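Local coordinates for protein AimR transcriptional regulator (Bacillus phage phi3T, PDB 5ZVV) that activates transcription of the aimX locus as a homodimer and is switched to an inactive monomer by the arbitrium peptide, which tips phage infection toward lysogeny, at residues A[22-27]-A[50-55]; A[41-46]-A[66-71]; A[82-87]-A[187-192]; A[144-149]-A[179-184]. One frame throughout, in Å; residues are numbered along the deposited sequence.

Overall arrangement
From the N terminus, interaction 1 joins the end of helix 14-24 to helix 47-56, and interaction 2 opens inside that loop at 41-46 and closes beyond it at 66-71, so the two cross. They tie the small N-terminal helices together and touch at L50 CD2 and F69 CZ, 3.7 Å apart. Interaction 3 follows in series: 99 residues separate segments 82-87 and 187-192, on helices 77-88 and 184-203, and interaction 4 (144-149 with 179-184) is nested within that loop. F69 of interaction 2 packs on S82 of interaction 3, and F189 of interaction 3 meets F149 of interaction 4, so packing continues from the N-terminal helices into the helical body.

Interaction 1. Residues A[22-27]-A[50-55]; sequences KLAGYE and LKIVKN
L23 and I52 run antiparallel alongside one another, and this overlap of two branched side chains carries the contact. The leucine starts with CG anti to its backbone N (chi1 178°), which sends CG toward helix 47-56; chi2 (58°) then turns CD2 to the contact. I52 points its CB more along the contact than into it, but CG1 lies beside the backbone N and a second bend (chi2 -56°) brings CD1 back across. CD1 of I52 then stands 4.2 Å from L23 CD2 and 4.0 Å from A24 CB, so one methyl serves two partners. The rest of the leucine's reach is looser: L23 CD2 lies 4.4 Å from N55 CB, and equally far from K51 O, one turn earlier. K51 starts toward segment 22-27 but its amino end leads off, and its contact is through that backbone O. The match is mainly apolar, between methyl groups, and small, 193 Å² in all, with A24 and I52 the closest backbone pair (7.1 Å between their CA atoms). Directly after A24 the helix ends in a Schellman motif at G25, whose positive phi (97°) turns the chain away; Y26 then presents the edge of its ring to A24 CB. F32 of helix 29-36 packs on A24, Y26 and I52, while I52 also meets L20 of helix 14-24 and I6 of helix 2-11. L50 and V53 of the same helix pack on helix 61-69, placing the contact in an N-terminal group of helices, consistent with the DNA-binding domain of AimR regulators.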
loop_
_atom_site.group_PDB
_atom_site.type_symbol
_atom_site.label_atom_id
_atom_site.label_comp_id
_atom_site.label_asym_id
_atom_site.label_seq_id
_atom_site.Cartn_x
_atom_site.Cartn_y
_atom_site.Cartn_z
ATOM N N LYS A 22 21.536 -11.596 -42.723
ATOM C CA LYS A 22 21.415 -12.791 -41.894
ATOM C C LYS A 22 20.700 -12.485 -40.584
ATOM O O LYS A 22 19.900 -13.294 -40.100
ATOM C CB LYS A 22 22.804 -13.373 -41.628
ATOM C CG LYS A 22 22.902 -14.294 -40.422
ATOM C CD LYS A 22 22.792 -15.755 -40.821
ATOM C CE LYS A 22 23.442 -16.651 -39.778
ATOM N NZ LYS A 22 22.927 -16.379 -38.405
ATOM N N LEU A 23 20.979 -11.318 -39.994
ATOM C CA LEU A 23 20.286 -10.924 -38.773
ATOM C C LEU A 23 18.795 -10.737 -39.019
ATOM O O LEU A 23 17.977 -11.044 -38.144
ATOM C CB LEU A 23 20.902 -9.643 -38.213
ATOM C CG LEU A 23 20.260 -9.059 -36.952
ATOM C CD1 LEU A 23 20.278 -10.072 -35.819
ATOM C CD2 LEU A 23 20.963 -7.771 -36.538
ATOM N N ALA A 24 18.421 -10.242 -40.196
ATOM C CA ALA A 24 17.013 -10.099 -40.546
ATOM C C ALA A 24 16.393 -11.394 -41.057
ATOM O O ALA A 24 15.180 -11.428 -41.292
ATOM C CB ALA A 24 16.839 -8.997 -41.594
ATOM N N GLY A 25 17.183 -12.446 -41.236
ATOM C CA GLY A 25 16.670 -13.723 -41.679
ATOM C C GLY A 25 16.784 -14.002 -43.162
ATOM O O GLY A 25 16.067 -14.876 -43.661
ATOM N N TYR A 26 17.666 -13.307 -43.874
ATOM C CA TYR A 26 17.782 -13.435 -45.319
ATOM C C TYR A 26 19.162 -13.961 -45.693
ATOM O O TYR A 26 20.174 -13.533 -45.129
ATOM C CB TYR A 26 17.524 -12.089 -46.007
ATOM C CG TYR A 26 16.093 -11.615 -45.887
ATOM C CD1 TYR A 26 15.654 -10.945 -44.752
ATOM C CD2 TYR A 26 15.180 -11.844 -46.910
ATOM C CE1 TYR A 26 14.343 -10.514 -44.638
ATOM C CE2 TYR A 26 13.870 -11.417 -46.806
ATOM C CZ TYR A 26 13.455 -10.752 -45.669
ATOM O OH TYR A 26 12.151 -10.326 -45.563
ATOM N N GLU A 27 19.192 -14.792 -46.702
ATOM C CA GLU A 27 20.418 -15.343 -47.218
ATOM C C GLU A 27 20.946 -14.528 -48.347
ATOM O O GLU A 27 22.113 -14.483 -48.556
ATOM C CB GLU A 27 20.203 -16.722 -47.731
ATOM C CG GLU A 27 20.631 -17.743 -46.751
ATOM C CD GLU A 27 21.281 -18.929 -47.405
ATOM O OE1 GLU A 27 22.527 -18.947 -47.469
ATOM O OE2 GLU A 27 20.521 -19.825 -47.843
ATOM N N LEU A 50 13.572 -3.024 -36.348
ATOM C CA LEU A 50 14.138 -2.346 -35.187
ATOM C C LEU A 50 15.506 -2.913 -34.838
ATOM O O LEU A 50 16.411 -2.167 -34.441
ATOM C CB LEU A 50 13.187 -2.447 -33.995
ATOM C CG LEU A 50 11.855 -1.701 -34.121
ATOM C CD1 LEU A 50 11.004 -1.903 -32.880
ATOM C CD2 LEU A 50 12.086 -0.220 -34.376
ATOM N N LYS A 51 15.683 -4.232 -34.988
ATOM C CA LYS A 51 17.006 -4.819 -34.787
ATOM C C LYS A 51 18.018 -4.254 -35.780
ATOM O O LYS A 51 19.153 -3.929 -35.406
ATOM C CB LYS A 51 16.932 -6.343 -34.906
ATOM C CG LYS A 51 16.093 -7.033 -33.837
ATOM C CD LYS A 51 16.148 -8.552 -33.992
ATOM C CE LYS A 51 15.258 -9.266 -32.978
ATOM N NZ LYS A 51 13.807 -9.126 -33.289
ATOM N N ILE A 52 17.621 -4.125 -37.050
ATOM C CA ILE A 52 18.532 -3.603 -38.068
ATOM C C ILE A 52 18.904 -2.156 -37.762
ATOM O O ILE A 52 20.074 -1.766 -37.843
ATOM C CB ILE A 52 17.905 -3.738 -39.467
ATOM C CG1 ILE A 52 17.581 -5.202 -39.776
ATOM C CG2 ILE A 52 18.828 -3.152 -40.524
ATOM C CD1 ILE A 52 18.769 -6.136 -39.664
ATOM N N VAL A 53 17.909 -1.339 -37.406
ATOM C CA VAL A 53 18.153 0.075 -37.141
ATOM C C VAL A 53 19.039 0.246 -35.916
ATOM O O VAL A 53 19.953 1.079 -35.907
ATOM C CB VAL A 53 16.818 0.822 -36.986
ATOM C CG1 VAL A 53 17.056 2.267 -36.572
ATOM C CG2 VAL A 53 16.029 0.764 -38.280
ATOM N N LYS A 54 18.787 -0.535 -34.864
ATOM C CA LYS A 54 19.618 -0.441 -33.671
ATOM C C LYS A 54 21.043 -0.896 -33.959
ATOM O O LYS A 54 22.000 -0.340 -33.410
ATOM C CB LYS A 54 19.000 -1.259 -32.534
ATOM C CG LYS A 54 19.109 -0.605 -31.159
ATOM C CD LYS A 54 20.509 -0.740 -30.575
ATOM C CE LYS A 54 20.665 0.080 -29.297
ATOM N NZ LYS A 54 20.733 1.550 -29.565
ATOM N N ASN A 55 21.207 -1.899 -34.827
ATOM C CA ASN A 55 22.553 -2.352 -35.163
ATOM C C ASN A 55 23.292 -1.327 -36.017
ATOM O O ASN A 55 24.506 -1.148 -35.869
ATOM C CB ASN A 55 22.494 -3.697 -35.885
ATOM C CG ASN A 55 23.869 -4.193 -36.302
ATOM O OD1 ASN A 55 24.378 -3.830 -37.365
ATOM N ND2 ASN A 55 24.476 -5.027 -35.466
#

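Interaction 2. Residues A[41-46]-A[66-71]; sequences KEMENL and SEYFLE
Y68 has CG anti to its backbone N (chi1 -174°), which carries the phenol across to M43, whereas K41 is bent at chi2 (-69°) and again at chi4, curling its amino group back to E71. The motif is a loop packed on the C-terminal part of helix 61-69, and N45 caps the start of helix 47-56 from it, OD1 accepting from G47 N. M43, modelled as selenomethionine, crosses Y68 at about a right angle: its CG lies 3.1 Å from Y68 OH, near the ring plane, a tight meeting at the ring's edge. L46 forks between two aromatics. Its CD2 meets Y68 tip to tip, 4.1 Å from CE2, and its CD1 approaches F69 obliquely, 3.6 Å from CE1. Q81 of helix 77-88 bonds to both N45 OD1 and L46 N, fixing this end of the loop, and C78 and S82 of the same helix pack against L46. At the other, more exposed end, the ion pair is long, 3.9 Å from K41 NZ to E71 OE1. The closer approach is a very short hydrogen bond, K41 NZ to E71 O at 2.4 Å, tighter than usual, with the nitrogen 37° above the carbonyl plane.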
loop_
_atom_site.group_PDB
_atom_site.type_symbol
_atom_site.label_atom_id
_atom_site.label_comp_id
_atom_site.label_asym_id
_atom_site.label_seq_id
_atom_site.Cartn_x
_atom_site.Cartn_y
_atom_site.Cartn_z
ATOM N N LYS A 41 3.498 2.070 -44.714
ATOM C CA LYS A 41 2.117 1.643 -44.515
ATOM C C LYS A 41 1.933 0.141 -44.697
ATOM O O LYS A 41 0.926 -0.404 -44.234
ATOM C CB LYS A 41 1.192 2.394 -45.474
ATOM C CG LYS A 41 1.132 3.898 -45.245
ATOM C CD LYS A 41 0.439 4.232 -43.931
ATOM C CE LYS A 41 0.206 5.734 -43.780
ATOM N NZ LYS A 41 1.479 6.505 -43.708
ATOM N N GLU A 42 2.872 -0.537 -45.354
ATOM C CA GLU A 42 2.751 -1.961 -45.639
ATOM C C GLU A 42 3.597 -2.830 -44.723
ATOM O O GLU A 42 3.608 -4.054 -44.889
ATOM C CB GLU A 42 3.127 -2.239 -47.097
ATOM C CG GLU A 42 2.295 -1.465 -48.095
ATOM C CD GLU A 42 2.965 -1.363 -49.445
ATOM O OE1 GLU A 42 3.646 -2.330 -49.849
ATOM O OE2 GLU A 42 2.822 -0.308 -50.095
HETATM N N MSE A 43 4.308 -2.235 -43.772
HETATM C CA MSE A 43 5.099 -3.011 -42.829
HETATM C C MSE A 43 4.196 -3.806 -41.900
HETATM O O MSE A 43 3.206 -3.288 -41.387
HETATM C CB MSE A 43 6.022 -2.098 -42.025
HETATM C CG MSE A 43 7.334 -1.826 -42.720
HETATM SE SE MSE A 43 8.408 -3.448 -42.830
HETATM C CE MSE A 43 9.126 -3.451 -41.020
ATOM N N GLU A 44 4.541 -5.072 -41.688
ATOM C CA GLU A 44 3.705 -5.942 -40.873
ATOM C C GLU A 44 4.202 -6.042 -39.435
ATOM O O GLU A 44 3.390 -6.072 -38.504
ATOM C CB GLU A 44 3.635 -7.333 -41.513
ATOM C CG GLU A 44 2.664 -8.294 -40.849
ATOM C CD GLU A 44 2.382 -9.515 -41.706
ATOM O OE1 GLU A 44 2.537 -9.422 -42.942
ATOM O OE2 GLU A 44 2.009 -10.567 -41.146
ATOM N N ASN A 45 5.518 -6.069 -39.238
ATOM C CA ASN A 45 6.104 -6.199 -37.912
ATOM C C ASN A 45 7.379 -5.370 -37.861
ATOM O O ASN A 45 8.153 -5.358 -38.821
ATOM C CB ASN A 45 6.404 -7.668 -37.580
ATOM C CG ASN A 45 6.758 -7.884 -36.113
ATOM O OD1 ASN A 45 7.205 -6.969 -35.420
ATOM N ND2 ASN A 45 6.560 -9.107 -35.638
ATOM N N LEU A 46 7.600 -4.694 -36.732
ATOM C CA LEU A 46 8.753 -3.817 -36.579
ATOM C C LEU A 46 9.988 -4.520 -36.029
ATOM O O LEU A 46 11.096 -4.000 -36.199
ATOM C CB LEU A 46 8.412 -2.644 -35.656
ATOM C CG LEU A 46 7.402 -1.604 -36.136
ATOM C CD1 LEU A 46 7.197 -0.554 -35.057
ATOM C CD2 LEU A 46 7.867 -0.962 -37.433
ATOM N N SER A 66 11.838 8.311 -35.186
ATOM C CA SER A 66 10.840 9.354 -34.986
ATOM C C SER A 66 10.193 9.733 -36.308
ATOM O O SER A 66 8.983 9.979 -36.370
ATOM C CB SER A 66 11.478 10.573 -34.322
ATOM O OG SER A 66 10.537 11.619 -34.164
ATOM N N GLU A 67 10.982 9.772 -37.382
ATOM C CA GLU A 67 10.405 10.032 -38.696
ATOM C C GLU A 67 9.665 8.810 -39.234
ATOM O O GLU A 67 8.615 8.947 -39.873
ATOM C CB GLU A 67 11.504 10.470 -39.667
ATOM C CG GLU A 67 11.010 10.821 -41.060
ATOM C CD GLU A 67 12.126 11.321 -41.957
ATOM O OE1 GLU A 67 13.298 11.306 -41.518
ATOM O OE2 GLU A 67 11.833 11.730 -43.100
ATOM N N TYR A 68 10.189 7.612 -38.970
ATOM C CA TYR A 68 9.646 6.399 -39.572
ATOM C C TYR A 68 8.315 6.006 -38.941
ATOM O O TYR A 68 7.363 5.652 -39.647
ATOM C CB TYR A 68 10.664 5.267 -39.440
ATOM C CG TYR A 68 10.286 3.989 -40.149
ATOM C CD1 TYR A 68 10.647 3.777 -41.472
ATOM C CD2 TYR A 68 9.581 2.987 -39.492
ATOM C CE1 TYR A 68 10.313 2.609 -42.125
ATOM C CE2 TYR A 68 9.238 1.817 -40.136
ATOM C CZ TYR A 68 9.606 1.634 -41.454
ATOM O OH TYR A 68 9.277 0.469 -42.105
ATOM N N PHE A 69 8.230 6.066 -37.609
ATOM C CA PHE A 69 7.033 5.602 -36.913
ATOM C C PHE A 69 5.805 6.415 -37.302
ATOM O O PHE A 69 4.695 5.876 -37.387
ATOM C CB PHE A 69 7.244 5.664 -35.400
ATOM C CG PHE A 69 8.095 4.552 -34.853
ATOM C CD1 PHE A 69 8.440 3.466 -35.640
ATOM C CD2 PHE A 69 8.538 4.589 -33.539
ATOM C CE1 PHE A 69 9.218 2.442 -35.133
ATOM C CE2 PHE A 69 9.315 3.566 -33.026
ATOM C CZ PHE A 69 9.654 2.493 -33.823
ATOM N N LEU A 70 5.981 7.717 -37.537
ATOM C CA LEU A 70 4.855 8.574 -37.882
ATOM C C LEU A 70 4.295 8.284 -39.267
ATOM O O LEU A 70 3.237 8.821 -39.610
ATOM C CB LEU A 70 5.264 10.045 -37.782
ATOM C CG LEU A 70 5.630 10.526 -36.376
ATOM C CD1 LEU A 70 6.024 11.995 -36.398
ATOM C CD2 LEU A 70 4.480 10.285 -35.405
ATOM N N GLU A 71 4.966 7.450 -40.062
ATOM C CA GLU A 71 4.467 7.055 -41.371
ATOM C C GLU A 71 3.738 5.718 -41.358
ATOM O O GLU A 71 3.141 5.353 -42.375
ATOM C CB GLU A 71 5.619 6.997 -42.383
ATOM C CG GLU A 71 6.296 8.341 -42.628
ATOM C CD GLU A 71 5.330 9.407 -43.116
ATOM O OE1 GLU A 71 4.399 9.072 -43.880
ATOM O OE2 GLU A 71 5.499 10.584 -42.732
#

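Interaction 3. Residues A[82-87]-A[187-192]; sequences SVEYSD and ESFKSR
A very short hydrogen bond, 2.4 Å from S188 OG to E84 OE2, stands out in this buried salt-bridge network. That oxygen is gripped twice: the serine takes its anti lone pair, and R192 NE takes the syn one at 2.7 Å, nearly straight at 167°. E84 gets there by bending at chi2, so its carboxylate meets the extended R192 chain tip to tip. R192 holds it side-on with a second nitrogen, NH2 reaching E84 OE1 at 2.9 Å from above the carboxylate plane, the more bent of the two bonds. The same NH2 is shared with D87 OD2, also 2.9 Å away, where the groups are nearly coplanar and the anti lone pair is used. A water bridges D87 and R192, donating to D87 OD2 and accepting from R192 NH1. The guanidinium would favour the charged form of both carboxylates, though their closeness to each other may work against it. F189 turns its edge to E84 OE1, with CE1 at 3.5 Å. Further direct partners come from other helices: Y117 (108-124) bonds to E84 OE1, Y157 (145-161) to R192 NH1. The network links helices 77-88 and 184-203; the axes of segments 82-87 and 187-192 come within 11.0 Å, 26° from parallel.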
loop_
_atom_site.group_PDB
_atom_site.type_symbol
_atom_site.label_atom_id
_atom_site.label_comp_id
_atom_site.label_asym_id
_atom_site.label_seq_id
_atom_site.Cartn_x
_atom_site.Cartn_y
_atom_site.Cartn_z
ATOM N N SER A 82 5.005 0.344 -32.392
ATOM C CA SER A 82 5.767 1.586 -32.376
ATOM C C SER A 82 5.501 2.384 -31.107
ATOM O O SER A 82 6.419 3.005 -30.560
ATOM C CB SER A 82 5.446 2.425 -33.614
ATOM O OG SER A 82 4.302 3.232 -33.408
ATOM N N VAL A 83 4.258 2.380 -30.613
ATOM C CA VAL A 83 3.992 3.133 -29.390
ATOM C C VAL A 83 4.684 2.475 -28.203
ATOM O O VAL A 83 5.202 3.166 -27.312
ATOM C CB VAL A 83 2.477 3.318 -29.152
ATOM C CG1 VAL A 83 1.851 2.122 -28.445
ATOM C CG2 VAL A 83 2.228 4.590 -28.351
ATOM N N GLU A 84 4.747 1.136 -28.186
ATOM C CA GLU A 84 5.436 0.477 -27.078
ATOM C C GLU A 84 6.940 0.730 -27.126
ATOM O O GLU A 84 7.562 1.035 -26.099
ATOM C CB GLU A 84 5.143 -1.026 -27.074
ATOM C CG GLU A 84 6.111 -1.855 -26.217
ATOM C CD GLU A 84 6.150 -1.441 -24.746
ATOM O OE1 GLU A 84 5.266 -0.683 -24.291
ATOM O OE2 GLU A 84 7.076 -1.883 -24.033
ATOM N N TYR A 85 7.546 0.602 -28.308
ATOM C CA TYR A 85 8.977 0.867 -28.429
ATOM C C TYR A 85 9.298 2.320 -28.095
ATOM O O TYR A 85 10.300 2.607 -27.430
ATOM C CB TYR A 85 9.460 0.518 -29.839
ATOM C CG TYR A 85 10.963 0.421 -29.967
ATOM C CD1 TYR A 85 11.659 -0.645 -29.411
ATOM C CD2 TYR A 85 11.685 1.388 -30.653
ATOM C CE1 TYR A 85 13.032 -0.742 -29.529
ATOM C CE2 TYR A 85 13.058 1.301 -30.777
ATOM C CZ TYR A 85 13.726 0.235 -30.214
ATOM O OH TYR A 85 15.093 0.145 -30.335
ATOM N N SER A 86 8.451 3.250 -28.538
ATOM C CA SER A 86 8.686 4.657 -28.239
ATOM C C SER A 86 8.608 4.918 -26.742
ATOM O O SER A 86 9.457 5.620 -26.182
ATOM C CB SER A 86 7.681 5.529 -28.992
ATOM O OG SER A 86 7.965 6.906 -28.814
ATOM N N ASP A 87 7.609 4.340 -26.069
ATOM C CA ASP A 87 7.433 4.641 -24.653
ATOM C C ASP A 87 8.497 3.967 -23.793
ATOM O O ASP A 87 8.935 4.540 -22.789
ATOM C CB ASP A 87 6.040 4.230 -24.187
ATOM C CG ASP A 87 5.781 4.626 -22.752
ATOM O OD1 ASP A 87 5.548 5.827 -22.502
ATOM O OD2 ASP A 87 5.833 3.741 -21.871
ATOM N N GLU A 187 8.216 -9.589 -25.276
ATOM C CA GLU A 187 9.585 -9.414 -24.798
ATOM C C GLU A 187 9.790 -8.025 -24.200
ATOM O O GLU A 187 10.486 -7.872 -23.186
ATOM C CB GLU A 187 10.575 -9.665 -25.938
ATOM C CG GLU A 187 10.519 -11.078 -26.493
ATOM C CD GLU A 187 10.764 -12.123 -25.426
ATOM O OE1 GLU A 187 11.843 -12.091 -24.796
ATOM O OE2 GLU A 187 9.872 -12.968 -25.206
ATOM N N SER A 188 9.192 -7.001 -24.817
ATOM C CA SER A 188 9.276 -5.651 -24.262
ATOM C C SER A 188 8.666 -5.597 -22.865
ATOM O O SER A 188 9.281 -5.084 -21.917
ATOM C CB SER A 188 8.577 -4.664 -25.202
ATOM O OG SER A 188 8.877 -3.321 -24.861
ATOM N N PHE A 189 7.455 -6.142 -22.717
ATOM C CA PHE A 189 6.808 -6.176 -21.410
ATOM C C PHE A 189 7.638 -6.971 -20.410
ATOM O O PHE A 189 7.730 -6.598 -19.232
ATOM C CB PHE A 189 5.404 -6.767 -21.538
ATOM C CG PHE A 189 4.431 -5.869 -22.253
ATOM C CD1 PHE A 189 4.787 -4.575 -22.606
ATOM C CD2 PHE A 189 3.154 -6.314 -22.559
ATOM C CE1 PHE A 189 3.895 -3.744 -23.259
ATOM C CE2 PHE A 189 2.251 -5.483 -23.210
ATOM C CZ PHE A 189 2.624 -4.198 -23.561
ATOM N N LYS A 190 8.253 -8.066 -20.865
ATOM C CA LYS A 190 9.122 -8.848 -19.993
ATOM C C LYS A 190 10.260 -7.994 -19.453
ATOM O O LYS A 190 10.552 -8.019 -18.252
ATOM C CB LYS A 190 9.674 -10.065 -20.740
ATOM C CG LYS A 190 8.732 -11.262 -20.806
ATOM C CD LYS A 190 9.395 -12.421 -21.541
ATOM C CE LYS A 190 8.459 -13.610 -21.693
ATOM N NZ LYS A 190 9.065 -14.670 -22.551
ATOM N N SER A 191 10.915 -7.227 -20.324
ATOM C CA SER A 191 11.995 -6.364 -19.855
ATOM C C SER A 191 11.484 -5.332 -18.853
ATOM O O SER A 191 12.122 -5.093 -17.816
ATOM C CB SER A 191 12.676 -5.686 -21.043
ATOM O OG SER A 191 11.770 -4.853 -21.743
ATOM N N ARG A 192 10.326 -4.724 -19.137
ATOM C CA ARG A 192 9.729 -3.771 -18.199
ATOM C C ARG A 192 9.557 -4.387 -16.813
ATOM O O ARG A 192 10.087 -3.878 -15.813
ATOM C CB ARG A 192 8.377 -3.287 -18.726
ATOM C CG ARG A 192 8.412 -2.334 -19.911
ATOM C CD ARG A 192 6.982 -1.972 -20.290
ATOM N NE ARG A 192 6.877 -1.061 -21.424
ATOM C CZ ARG A 192 6.822 0.264 -21.318
ATOM N NH1 ARG A 192 6.882 0.841 -20.126
ATOM N NH2 ARG A 192 6.713 1.010 -22.406
HETATM O O HOH W 1 7.603 3.773 -19.474
#

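Interaction 4. Residues A[144-149]-A[179-184]; sequences SAEMLF and DLPEGF
The main interaction is CH-pi: L180 CD1 sits over one face of F149, 3.9 Å from the ring centroid and 22° off its normal, offset toward the rim. F149 has CG anti to its backbone N (chi1 -174°), so that the two side chains cross at about a right angle, with the ring face toward the CD1 methyl. Apolar packing comes next. The other methyl, L180 CD2, reaches the start of helix 145-161, 3.6 Å from E146 CA and 4.3 Å from A145 CB. L180 thereby straddles the first turn and the ring, and it is the most heavily covered residue here, in a contact of 240 Å². Polar atoms meet carbon at the margins: A145 CB abuts D179 O at 3.3 Å, and E146, bent at chi2, brings OE2 to 3.4 Å from P181 CG, crossing the proline at about a right angle. Within the helix, S144 OG at the N-cap accepts from M147 N at 3.3 Å, and E112 bonds to the same OG. L180 CD1 and the F149 ring both meet F189 of helix 184-203, whose ring is nearly parallel to that of F149. A loop leading to G183, the N-cap of helix 184-203, packed over the start of helix 145-161 is consistent with the TPR-like helical fold assigned to AimR.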
loop_
_atom_site.group_PDB
_atom_site.type_symbol
_atom_site.label_atom_id
_atom_site.label_comp_id
_atom_site.label_asym_id
_atom_site.label_seq_id
_atom_site.Cartn_x
_atom_site.Cartn_y
_atom_site.Cartn_z
ATOM N N SER A 144 -7.939 -6.698 -26.075
ATOM C CA SER A 144 -6.702 -7.379 -26.426
ATOM C C SER A 144 -5.958 -7.820 -25.174
ATOM O O SER A 144 -5.963 -7.128 -24.152
ATOM C CB SER A 144 -5.806 -6.465 -27.261
ATOM O OG SER A 144 -5.241 -5.445 -26.456
ATOM N N ALA A 145 -5.311 -8.984 -25.262
ATOM C CA ALA A 145 -4.510 -9.475 -24.147
ATOM C C ALA A 145 -3.426 -8.471 -23.770
ATOM O O ALA A 145 -3.284 -8.104 -22.596
ATOM C CB ALA A 145 -3.897 -10.829 -24.503
ATOM N N GLU A 146 -2.670 -7.998 -24.766
ATOM C CA GLU A 146 -1.570 -7.068 -24.524
ATOM C C GLU A 146 -2.001 -5.912 -23.630
ATOM O O GLU A 146 -1.402 -5.660 -22.579
ATOM C CB GLU A 146 -1.026 -6.542 -25.855
ATOM C CG GLU A 146 -0.302 -7.579 -26.699
ATOM C CD GLU A 146 -1.244 -8.426 -27.530
ATOM O OE1 GLU A 146 -2.448 -8.100 -27.590
ATOM O OE2 GLU A 146 -0.777 -9.420 -28.127
HETATM N N MSE A 147 -3.058 -5.211 -24.020
HETATM C CA MSE A 147 -3.493 -4.065 -23.240
HETATM C C MSE A 147 -4.073 -4.504 -21.903
HETATM O O MSE A 147 -3.842 -3.841 -20.888
HETATM C CB MSE A 147 -4.487 -3.219 -24.030
HETATM C CG MSE A 147 -3.811 -2.345 -25.090
HETATM SE SE MSE A 147 -2.238 -1.368 -24.423
HETATM C CE MSE A 147 -0.810 -2.611 -24.937
ATOM N N LEU A 148 -4.781 -5.641 -21.892
ATOM C CA LEU A 148 -5.200 -6.218 -20.618
ATOM C C LEU A 148 -4.002 -6.394 -19.699
ATOM O O LEU A 148 -4.092 -6.163 -18.487
ATOM C CB LEU A 148 -5.905 -7.557 -20.838
ATOM C CG LEU A 148 -7.368 -7.529 -21.287
ATOM C CD1 LEU A 148 -7.844 -8.938 -21.628
ATOM C CD2 LEU A 148 -8.249 -6.905 -20.214
ATOM N N PHE A 149 -2.859 -6.776 -20.272
ATOM C CA PHE A 149 -1.624 -6.828 -19.505
ATOM C C PHE A 149 -1.168 -5.426 -19.121
ATOM O O PHE A 149 -0.956 -5.131 -17.937
ATOM C CB PHE A 149 -0.550 -7.555 -20.320
ATOM C CG PHE A 149 0.731 -7.806 -19.572
ATOM C CD1 PHE A 149 1.712 -6.830 -19.495
ATOM C CD2 PHE A 149 0.966 -9.030 -18.970
ATOM C CE1 PHE A 149 2.892 -7.063 -18.816
ATOM C CE2 PHE A 149 2.147 -9.271 -18.292
ATOM C CZ PHE A 149 3.110 -8.282 -18.215
ATOM N N ASP A 179 -0.881 -15.436 -20.970
ATOM C CA ASP A 179 -1.956 -14.824 -21.742
ATOM C C ASP A 179 -1.446 -14.028 -22.931
ATOM O O ASP A 179 -2.248 -13.657 -23.795
ATOM C CB ASP A 179 -2.800 -13.914 -20.848
ATOM C CG ASP A 179 -3.468 -14.665 -19.714
ATOM O OD1 ASP A 179 -3.308 -15.901 -19.641
ATOM O OD2 ASP A 179 -4.154 -14.015 -18.897
ATOM N N LEU A 180 -0.136 -13.753 -22.998
ATOM C CA LEU A 180 0.460 -12.961 -24.069
ATOM C C LEU A 180 1.060 -13.871 -25.122
ATOM O O LEU A 180 1.808 -14.797 -24.775
ATOM C CB LEU A 180 1.546 -12.041 -23.517
ATOM C CG LEU A 180 1.134 -10.948 -22.539
ATOM C CD1 LEU A 180 2.369 -10.216 -22.042
ATOM C CD2 LEU A 180 0.168 -9.988 -23.207
ATOM N N PRO A 181 0.766 -13.654 -26.399
ATOM C CA PRO A 181 1.464 -14.401 -27.447
ATOM C C PRO A 181 2.922 -13.978 -27.529
ATOM O O PRO A 181 3.301 -12.872 -27.141
ATOM C CB PRO A 181 0.700 -14.030 -28.723
ATOM C CG PRO A 181 0.105 -12.696 -28.419
ATOM C CD PRO A 181 -0.221 -12.712 -26.952
ATOM N N GLU A 182 3.745 -14.893 -28.028
ATOM C CA GLU A 182 5.167 -14.623 -28.178
ATOM C C GLU A 182 5.398 -13.539 -29.225
ATOM O O GLU A 182 4.670 -13.439 -30.214
ATOM C CB GLU A 182 5.913 -15.897 -28.580
ATOM C CG GLU A 182 5.663 -17.079 -27.663
ATOM C CD GLU A 182 6.238 -16.872 -26.278
ATOM O OE1 GLU A 182 7.407 -16.443 -26.169
ATOM O OE2 GLU A 182 5.516 -17.135 -25.296
ATOM N N GLY A 183 6.418 -12.727 -29.005
ATOM C CA GLY A 183 6.814 -11.749 -29.995
ATOM C C GLY A 183 7.406 -10.508 -29.356
ATOM O O GLY A 183 7.774 -10.492 -28.185
ATOM N N PHE A 184 7.479 -9.457 -30.177
ATOM C CA PHE A 184 8.148 -8.216 -29.793
ATOM C C PHE A 184 7.516 -7.595 -28.549
ATOM O O PHE A 184 8.219 -7.223 -27.599
ATOM C CB PHE A 184 8.105 -7.248 -30.977
ATOM C CG PHE A 184 8.498 -5.846 -30.642
ATOM C CD1 PHE A 184 9.832 -5.478 -30.602
ATOM C CD2 PHE A 184 7.532 -4.887 -30.388
ATOM C CE1 PHE A 184 10.195 -4.181 -30.300
ATOM C CE2 PHE A 184 7.890 -3.591 -30.085
ATOM C CZ PHE A 184 9.222 -3.237 -30.044
#